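Local coordinates for protein carboxylesterase (Uncultured bacterium, PDB 5GMX) that hydrolyses carboxylic esters as a family VIII carboxylesterase with a beta-lactamase-like fold, and also displays hydrolytic activity toward oxyimino cephalosporins, at residues D20-A23 and A24-D28; F52-G56 and R57-W61; P101-A105 and A106-D110; G285-G289 and G290-I294. All blocks are in the same frame, centred on the assembly; numbering follows the deposited sequence.

Contact 1 (D20-A23 and A24-D28); sequences DAFA and ANFKD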
# COMPACT_ATOMS: atom_id res chain seq x y z
N ASP A 20 10.37 -22.15 6.58
CA ASP A 20 11.26 -22.78 5.62
C ASP A 20 11.25 -22.02 4.30
O ASP A 20 12.32 -21.68 3.78
CB ASP A 20 10.87 -24.25 5.40
CG ASP A 20 11.05 -25.10 6.66
OD1 ASP A 20 11.84 -24.69 7.55
OD2 ASP A 20 10.43 -26.18 6.76
N ALA A 21 10.06 -21.69 3.80
CA ALA A 21 9.97 -20.98 2.53
C ALA A 21 10.73 -19.66 2.65
O ALA A 21 11.52 -19.31 1.77
CB ALA A 21 8.53 -20.75 2.13
N PHE A 22 10.53 -18.96 3.77
CA PHE A 22 11.20 -17.68 3.97
C PHE A 22 12.71 -17.91 3.86
O PHE A 22 13.39 -17.25 3.04
CB PHE A 22 10.81 -17.08 5.33
CG PHE A 22 11.28 -15.66 5.53
CD1 PHE A 22 10.80 -14.63 4.74
CD2 PHE A 22 12.18 -15.35 6.54
CE1 PHE A 22 11.22 -13.33 4.92
CE2 PHE A 22 12.61 -14.04 6.73
CZ PHE A 22 12.13 -13.03 5.92
N ALA A 23 13.21 -18.90 4.60
CA ALA A 23 14.65 -19.17 4.63
C ALA A 23 15.12 -19.55 3.25
O ALA A 23 16.22 -19.17 2.83
CB ALA A 23 14.97 -20.28 5.64
N ALA A 24 14.27 -20.28 2.53
CA ALA A 24 14.64 -20.79 1.22
C ALA A 24 14.97 -19.63 0.28
O ALA A 24 15.92 -19.72 -0.50
CB ALA A 24 13.54 -21.65 0.64
N ASN A 25 14.22 -18.53 0.40
CA ASN A 25 14.44 -17.41 -0.53
C ASN A 25 15.83 -16.80 -0.35
O ASN A 25 16.36 -16.19 -1.27
CB ASN A 25 13.37 -16.33 -0.34
CG ASN A 25 12.06 -16.71 -0.97
OD1 ASN A 25 12.02 -17.42 -1.97
ND2 ASN A 25 10.96 -16.26 -0.37
N PHE A 26 16.41 -16.99 0.83
CA PHE A 26 17.77 -16.51 1.09
C PHE A 26 18.80 -17.46 0.49
O PHE A 26 19.81 -17.02 -0.06
CB PHE A 26 18.01 -16.36 2.58
CG PHE A 26 17.32 -15.18 3.21
CD1 PHE A 26 17.96 -13.96 3.31
CD2 PHE A 26 16.03 -15.31 3.71
CE1 PHE A 26 17.33 -12.88 3.90
CE2 PHE A 26 15.39 -14.23 4.29
CZ PHE A 26 16.04 -13.02 4.40
N LYS A 27 18.53 -18.76 0.59
CA LYS A 27 19.50 -19.76 0.18
C LYS A 27 19.75 -19.70 -1.32
O LYS A 27 20.85 -19.99 -1.78
CB LYS A 27 19.03 -21.17 0.58
CG LYS A 27 19.23 -21.47 2.04
CD LYS A 27 18.33 -22.61 2.51
CE LYS A 27 18.32 -22.69 4.03
NZ LYS A 27 17.49 -23.82 4.54
N ASP A 28 18.73 -19.28 -2.06
CA ASP A 28 18.81 -19.17 -3.51
C ASP A 28 19.42 -17.85 -3.97
O ASP A 28 19.44 -17.55 -5.16
CB ASP A 28 17.41 -19.34 -4.12
CG ASP A 28 16.71 -20.60 -3.64
OD1 ASP A 28 17.16 -21.19 -2.63
OD2 ASP A 28 15.70 -21.00 -4.26
O HOH W 1 14.85 -23.59 4.26
O HOH W 2 12.04 -14.51 1.97

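Contact 2 (F52-G56 and R57-W61); sequences FADAG and RSRPW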
# COMPACT_ATOMS: atom_id res chain seq x y z
N PHE A 52 20.57 -8.78 5.62
CA PHE A 52 21.26 -7.53 5.94
C PHE A 52 20.50 -6.30 5.48
O PHE A 52 19.70 -6.36 4.56
CB PHE A 52 22.66 -7.55 5.34
CG PHE A 52 23.49 -8.73 5.78
CD1 PHE A 52 23.48 -9.91 5.06
CD2 PHE A 52 24.24 -8.66 6.94
CE1 PHE A 52 24.23 -10.99 5.48
CE2 PHE A 52 24.99 -9.74 7.37
CZ PHE A 52 24.99 -10.91 6.63
N ALA A 53 20.75 -5.19 6.16
CA ALA A 53 20.14 -3.92 5.82
C ALA A 53 20.91 -3.17 4.74
O ALA A 53 20.40 -2.21 4.16
CB ALA A 53 20.02 -3.06 7.07
N ASP A 54 22.14 -3.60 4.46
CA ASP A 54 23.02 -2.85 3.55
C ASP A 54 23.60 -3.73 2.46
O ASP A 54 23.68 -4.95 2.60
CB ASP A 54 24.15 -2.18 4.34
CG ASP A 54 25.08 -3.19 5.02
OD1 ASP A 54 24.58 -4.23 5.50
OD2 ASP A 54 26.31 -2.94 5.08
N ALA A 55 23.99 -3.11 1.36
CA ALA A 55 24.57 -3.82 0.23
C ALA A 55 25.85 -4.56 0.62
O ALA A 55 26.11 -5.66 0.14
CB ALA A 55 24.86 -2.85 -0.92
N GLY A 56 26.63 -3.95 1.51
CA GLY A 56 27.90 -4.52 1.94
C GLY A 56 27.80 -5.70 2.89
O GLY A 56 28.82 -6.28 3.27
N ARG A 57 26.57 -6.07 3.26
CA ARG A 57 26.31 -7.19 4.17
C ARG A 57 27.06 -7.04 5.49
O ARG A 57 27.54 -8.02 6.05
CB ARG A 57 26.70 -8.53 3.53
CG ARG A 57 26.36 -8.67 2.06
CD ARG A 57 24.87 -8.53 1.81
NE ARG A 57 24.47 -9.03 0.50
CZ ARG A 57 24.11 -10.29 0.26
NH1 ARG A 57 24.10 -11.17 1.25
NH2 ARG A 57 23.75 -10.65 -0.97
N SER A 58 27.15 -5.82 5.99
CA SER A 58 27.87 -5.57 7.23
C SER A 58 26.93 -5.23 8.39
O SER A 58 27.35 -5.25 9.54
CB SER A 58 28.87 -4.44 7.03
OG SER A 58 28.21 -3.27 6.59
N ARG A 59 25.67 -4.95 8.09
CA ARG A 59 24.72 -4.61 9.15
C ARG A 59 23.50 -5.50 9.04
O ARG A 59 22.71 -5.35 8.11
CB ARG A 59 24.28 -3.14 9.07
CG ARG A 59 25.39 -2.12 9.28
CD ARG A 59 24.83 -0.71 9.40
NE ARG A 59 24.07 -0.27 8.23
CZ ARG A 59 24.61 0.21 7.10
NH1 ARG A 59 25.92 0.32 6.98
NH2 ARG A 59 23.81 0.59 6.10
N PRO A 60 23.33 -6.42 10.00
CA PRO A 60 22.21 -7.36 9.92
C PRO A 60 20.86 -6.68 10.04
O PRO A 60 20.72 -5.69 10.76
CB PRO A 60 22.46 -8.32 11.09
CG PRO A 60 23.94 -8.19 11.38
CD PRO A 60 24.27 -6.76 11.09
N TRP A 61 19.87 -7.20 9.32
CA TRP A 61 18.48 -6.78 9.45
C TRP A 61 18.00 -7.07 10.87
O TRP A 61 18.23 -8.15 11.41
CB TRP A 61 17.62 -7.53 8.42
CG TRP A 61 16.21 -7.02 8.23
CD1 TRP A 61 15.15 -7.17 9.08
CD2 TRP A 61 15.70 -6.32 7.08
NE1 TRP A 61 14.01 -6.58 8.55
CE2 TRP A 61 14.33 -6.05 7.32
CE3 TRP A 61 16.27 -5.88 5.88
CZ2 TRP A 61 13.53 -5.38 6.40
CZ3 TRP A 61 15.47 -5.21 4.97
CH2 TRP A 61 14.12 -4.96 5.23

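Contact 3 (P101-A105 and A106-D110); sequences PEFAA and AGKKD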
# COMPACT_ATOMS: atom_id res chain seq x y z
N PRO A 101 -14.44 20.85 -2.80
CA PRO A 101 -15.15 21.66 -3.80
C PRO A 101 -14.31 22.02 -5.01
O PRO A 101 -14.79 21.95 -6.14
CB PRO A 101 -15.54 22.93 -3.02
CG PRO A 101 -15.53 22.50 -1.58
CD PRO A 101 -14.43 21.47 -1.47
N GLU A 102 -13.05 22.39 -4.77
CA GLU A 102 -12.13 22.75 -5.85
C GLU A 102 -11.95 21.63 -6.86
O GLU A 102 -11.57 21.87 -8.01
CB GLU A 102 -10.76 23.15 -5.29
CG GLU A 102 -10.78 24.29 -4.28
CD GLU A 102 -10.83 23.82 -2.83
OE1 GLU A 102 -11.50 22.80 -2.53
OE2 GLU A 102 -10.20 24.49 -1.98
N PHE A 103 -12.23 20.40 -6.43
CA PHE A 103 -12.06 19.25 -7.31
C PHE A 103 -13.06 19.28 -8.47
O PHE A 103 -12.86 18.61 -9.48
CB PHE A 103 -12.20 17.95 -6.52
CG PHE A 103 -11.69 16.73 -7.24
CD1 PHE A 103 -10.35 16.37 -7.17
CD2 PHE A 103 -12.55 15.93 -7.96
CE1 PHE A 103 -9.88 15.24 -7.81
CE2 PHE A 103 -12.09 14.80 -8.62
CZ PHE A 103 -10.76 14.45 -8.54
N ALA A 104 -14.13 20.06 -8.32
CA ALA A 104 -15.17 20.11 -9.35
C ALA A 104 -14.69 20.75 -10.66
O ALA A 104 -15.34 20.61 -11.70
CB ALA A 104 -16.37 20.85 -8.82
N ALA A 105 -13.55 21.43 -10.61
CA ALA A 105 -13.00 22.11 -11.77
C ALA A 105 -12.67 21.13 -12.90
O ALA A 105 -12.46 19.93 -12.67
CB ALA A 105 -11.75 22.88 -11.38
N ALA A 106 -12.63 21.66 -14.12
CA ALA A 106 -12.13 20.94 -15.30
C ALA A 106 -12.76 19.56 -15.49
O ALA A 106 -12.05 18.56 -15.60
CB ALA A 106 -10.60 20.82 -15.21
N GLY A 107 -14.08 19.51 -15.54
CA GLY A 107 -14.79 18.30 -15.93
C GLY A 107 -15.00 17.23 -14.87
O GLY A 107 -15.42 16.11 -15.20
N LYS A 108 -14.71 17.53 -13.61
CA LYS A 108 -14.74 16.50 -12.58
C LYS A 108 -15.84 16.70 -11.52
O LYS A 108 -15.77 16.11 -10.43
CB LYS A 108 -13.38 16.41 -11.89
CG LYS A 108 -12.24 16.06 -12.85
CD LYS A 108 -10.91 15.78 -12.14
CE LYS A 108 -10.48 16.93 -11.23
NZ LYS A 108 -10.25 18.21 -11.96
N LYS A 109 -16.86 17.50 -11.84
CA LYS A 109 -17.90 17.83 -10.86
C LYS A 109 -18.77 16.64 -10.49
O LYS A 109 -19.47 16.67 -9.49
CB LYS A 109 -18.81 18.96 -11.38
CG LYS A 109 -19.76 18.53 -12.49
CD LYS A 109 -20.74 19.64 -12.88
CE LYS A 109 -21.70 19.15 -13.97
NZ LYS A 109 -22.90 20.02 -14.14
N ASP A 110 -18.74 15.57 -11.28
CA ASP A 110 -19.60 14.43 -10.97
C ASP A 110 -18.83 13.16 -10.60
O ASP A 110 -19.44 12.15 -10.30
CB ASP A 110 -20.55 14.16 -12.14
CG ASP A 110 -21.66 15.21 -12.23
OD1 ASP A 110 -22.27 15.55 -11.19
OD2 ASP A 110 -21.92 15.70 -13.35

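Contact 4 (G285-G289 and G290-I294); sequences GGTLG and GTRII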
# COMPACT_ATOMS: atom_id res chain seq x y z
N GLY A 285 -12.30 -9.44 10.21
CA GLY A 285 -13.52 -8.69 10.42
C GLY A 285 -13.30 -7.33 11.08
O GLY A 285 -14.23 -6.73 11.60
N GLY A 286 -12.07 -6.85 11.06
CA GLY A 286 -11.80 -5.50 11.54
C GLY A 286 -11.12 -5.46 12.90
O GLY A 286 -10.94 -4.39 13.46
N THR A 287 -10.73 -6.62 13.40
CA THR A 287 -10.15 -6.73 14.74
C THR A 287 -8.82 -7.48 14.76
O THR A 287 -8.65 -8.51 14.11
CB THR A 287 -11.14 -7.44 15.70
OG1 THR A 287 -12.41 -6.77 15.68
CG2 THR A 287 -10.59 -7.46 17.13
N LEU A 288 -7.88 -6.94 15.52
CA LEU A 288 -6.58 -7.57 15.74
C LEU A 288 -6.26 -7.53 17.23
O LEU A 288 -6.25 -6.45 17.83
CB LEU A 288 -5.50 -6.86 14.91
CG LEU A 288 -4.13 -7.43 14.55
CD1 LEU A 288 -3.16 -7.31 15.68
CD2 LEU A 288 -4.22 -8.87 14.08
N GLY A 289 -6.01 -8.70 17.82
CA GLY A 289 -5.70 -8.80 19.24
C GLY A 289 -6.71 -8.11 20.14
O GLY A 289 -6.35 -7.46 21.11
N GLY A 290 -7.99 -8.23 19.80
CA GLY A 290 -9.05 -7.69 20.63
C GLY A 290 -9.36 -6.21 20.45
O GLY A 290 -10.26 -5.70 21.12
N THR A 291 -8.64 -5.52 19.58
CA THR A 291 -8.94 -4.11 19.33
C THR A 291 -9.51 -3.91 17.92
O THR A 291 -8.95 -4.39 16.93
CB THR A 291 -7.69 -3.22 19.52
OG1 THR A 291 -7.25 -3.29 20.88
CG2 THR A 291 -8.01 -1.76 19.17
N ARG A 292 -10.63 -3.19 17.83
CA ARG A 292 -11.33 -3.00 16.56
C ARG A 292 -11.03 -1.65 15.91
O ARG A 292 -11.12 -0.62 16.56
CB ARG A 292 -12.85 -3.14 16.75
CG ARG A 292 -13.63 -2.83 15.48
CD ARG A 292 -15.11 -3.12 15.64
NE ARG A 292 -15.38 -4.52 15.97
CZ ARG A 292 -15.37 -5.51 15.08
NH1 ARG A 292 -15.07 -5.26 13.82
NH2 ARG A 292 -15.64 -6.75 15.47
N ILE A 293 -10.66 -1.66 14.63
CA ILE A 293 -10.44 -0.40 13.92
C ILE A 293 -11.56 -0.13 12.92
O ILE A 293 -11.74 1.00 12.47
CB ILE A 293 -9.08 -0.39 13.18
CG1 ILE A 293 -8.95 -1.58 12.24
CG2 ILE A 293 -7.91 -0.35 14.16
CD1 ILE A 293 -7.75 -1.51 11.31
N ILE A 294 -12.32 -1.16 12.58
CA ILE A 294 -13.40 -1.02 11.62
C ILE A 294 -14.42 -2.15 11.72
O ILE A 294 -14.09 -3.25 12.17
CB ILE A 294 -12.83 -0.96 10.18
CG1 ILE A 294 -13.85 -0.39 9.21
CG2 ILE A 294 -12.34 -2.33 9.72
CD1 ILE A 294 -13.29 -0.18 7.87
O HOH W 3 -16.74 -8.24 13.05
O HOH W 4 -13.58 -8.76 14.21

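Contact 1 (D20-A23 and A24-D28)
Ala24 takes up the carbonyl of Asp20 in a short helical bond, N to O 2.7 Å, and its CB rests against the oxygens of Asp20 and Ala21. Asn25 follows, its N bonded to Ala21 O at 3.1 Å and only weakly to Phe22 O; a water accepts from Asn25 ND2 and donates to Phe22 O, so the amide is tied back to the turn before it. Phe26 N bonds to Ala23 O. The CE2 edge of Phe26 comes over one face of the Phe22 ring, toward the rim, 3.7 Å from Phe22 CE2, in a T-shaped pair with the planes at 76°. Phe22 has CG anti to its backbone N (chi1 -171°), which brings its ring face round to Phe26. This i, i+4 pair belongs to the last turns of helix 16-27, the N-terminal helix of the beta-lactamase-like fold, and both rings touch Ala34 of strand 33-40, while Ala21, Ala24 and Asn25 lie on Arg378 of helix 374-385. Lys27 N shares Ala23 O. The extended Lys27 chain runs back along the helix to a water, NZ to water 2.7 Å, which donates to Asp20 O. Asp28 leaves helical geometry and forms a salt bridge with Arg378.

Contact 2 (F52-G56 and R57-W61)
The Asp54 carboxylate receives the backbone N-H groups of Ser58 and Arg59 across a loop that follows strand 43-51 and reverses through a type I beta turn from Asp54 to Arg57. Asp54 OD1 accepts from Arg59 N at 2.9 Å, met from above the carboxylate plane, and weakly from Ser58 N. Its partner oxygen OD2 offers the syn lone pair to Ser58 N at 3.1 Å. Ser58 OG also donates to OD2, though the modelled 2.4 Å between Ser58 OG and Asp54 OD2 is doubtfully short. Asp54 CG sits between its backbone N and carbonyl carbon (chi1 64°), which turns the carboxylate inward over these donors. The Arg59 guanidinium lays a face on Asp54 CB; its NH1 makes only a long salt bridge to OD2, with no N-H directed at the oxygen. The turn itself is closed by Arg57 N to Asp54 O, 3.2 Å. At the mouth of the loop Phe52 and Pro60 form a single backbone bridge, beside which Ala53 N gives a nearly straight bond to Arg59 O (2.8 Å, 171°). Ala55 N is bonded to Glu215 OE1 of another loop. The Phe52 ring is covered on one face by Arg57, whose CB stands 3.9 Å from the ring centroid in a CH-pi contact.

Contact 3 (P101-A105 and A106-D110)
Lys108 NZ is gripped by three carbonyl oxygens: Ala105 O, 2.9 Å from NZ, Ala146 O at the end of helix 138-146, and Gln148 O just after it. The ammonium meets Ala105 O from above its carbonyl plane, 41° out of it, and not on a lone pair. Three acceptors around a buried amine would be expected to favour its charged form. The same nitrogen stands almost exactly on the normal of the Phe103 ring, 4.9 Å from the centroid, a cation-pi arrangement, but the closer touch is made by the methylene below it. Lys108 CE lies over the centre of that ring, 3.7 Å from its centroid, as a CH-pi contact, and CD reaches the CE2 and CZ side. The lysine chain crosses the Phe103 side chain at about a right angle. Bends at chi3 (-55°) and chi4 (-61°) fold its end back, so that CE faces the ring while NZ turns to the carbonyls. Phe103 CG, anti to its backbone N, places the ring beneath the lysine; the ring also meets Trp100 and touches Val96 and Ile123. Beside this pair Ala104 CB packs on Lys109 CB at 4.0 Å. Ala105 O has a second, weak donor in Lys108 N, at 3.4 Å. That backbone bond closes a type I' beta turn from Ala105 to Lys108, with Ala106 and Gly107 at positive phi, which follows a 3-10 segment starting at Pro101 in the connection between helices 96-99 and 113-117.

Contact 4 (G285-G289 and G290-I294)
Backbone bonds pair Leu288 with Thr291 in both directions, Leu288 N to Thr291 O and Thr291 N to Leu288 O, each 3.1 Å. They close a two-residue beta hairpin whose type I' turn passes through Gly289 and Gly290, both at positive phi. Next to this hydrogen-bonded pair, Thr287 and Arg292 form the non-hydrogen-bonded one, and Ile293 N reaches Gly286 O at 3.0 Å. Three CA-H...O contacts run alongside; in one, Gly286 CA approaches Ile294 O at 3.3 Å, where the lack of a side chain on Gly286 lets the two backbones come close. Among the side-chain bonds, Arg292 NH1 serves two carbonyls, Gly285 O and Ile294 O, both at 2.8 Å and near the guanidinium plane. A bend at chi3 (-60°) brings the group back across the hairpin. Thr287 OG1 lies over the centre of one guanidinium face, 3.2 Å from Arg292 NH2, a contact without a hydrogen bond. Water links the two sides: one molecule joins Gly285 O to NH2, another is held by Thr287 OG1 and, weakly, by Arg292 NH2. The hairpin lies between helices 272-283 and 296-302: Leu288 and Ile293 rest on Ala281, while Ile294 touches Leu282, Ile299 and Met302.

Overall arrangement
The four contacts come in series along one chain, and all belong to its beta-lactamase-like part. Contacts 1 and 2 are neighbours, centres 17 Å apart and nearest atoms about 6 Å apart: helix 16-27 packs on strand 33-40 of the seven-stranded antiparallel sheet, and the 52-61 loop leaves the adjoining strand 43-51. Contact 3 sits on the opposite side of the chain's centre, with its centre 50 Å from that of contact 1, between helices 96-99 and 113-117. The hairpin of contact 4 lies 32 to 36 Å from the others, centre to centre. Each centre lies 19 to 26 Å from the chain's centre, and none includes a phenylmethanesulfonic acid pocket residue: these are peripheral parts of the fold.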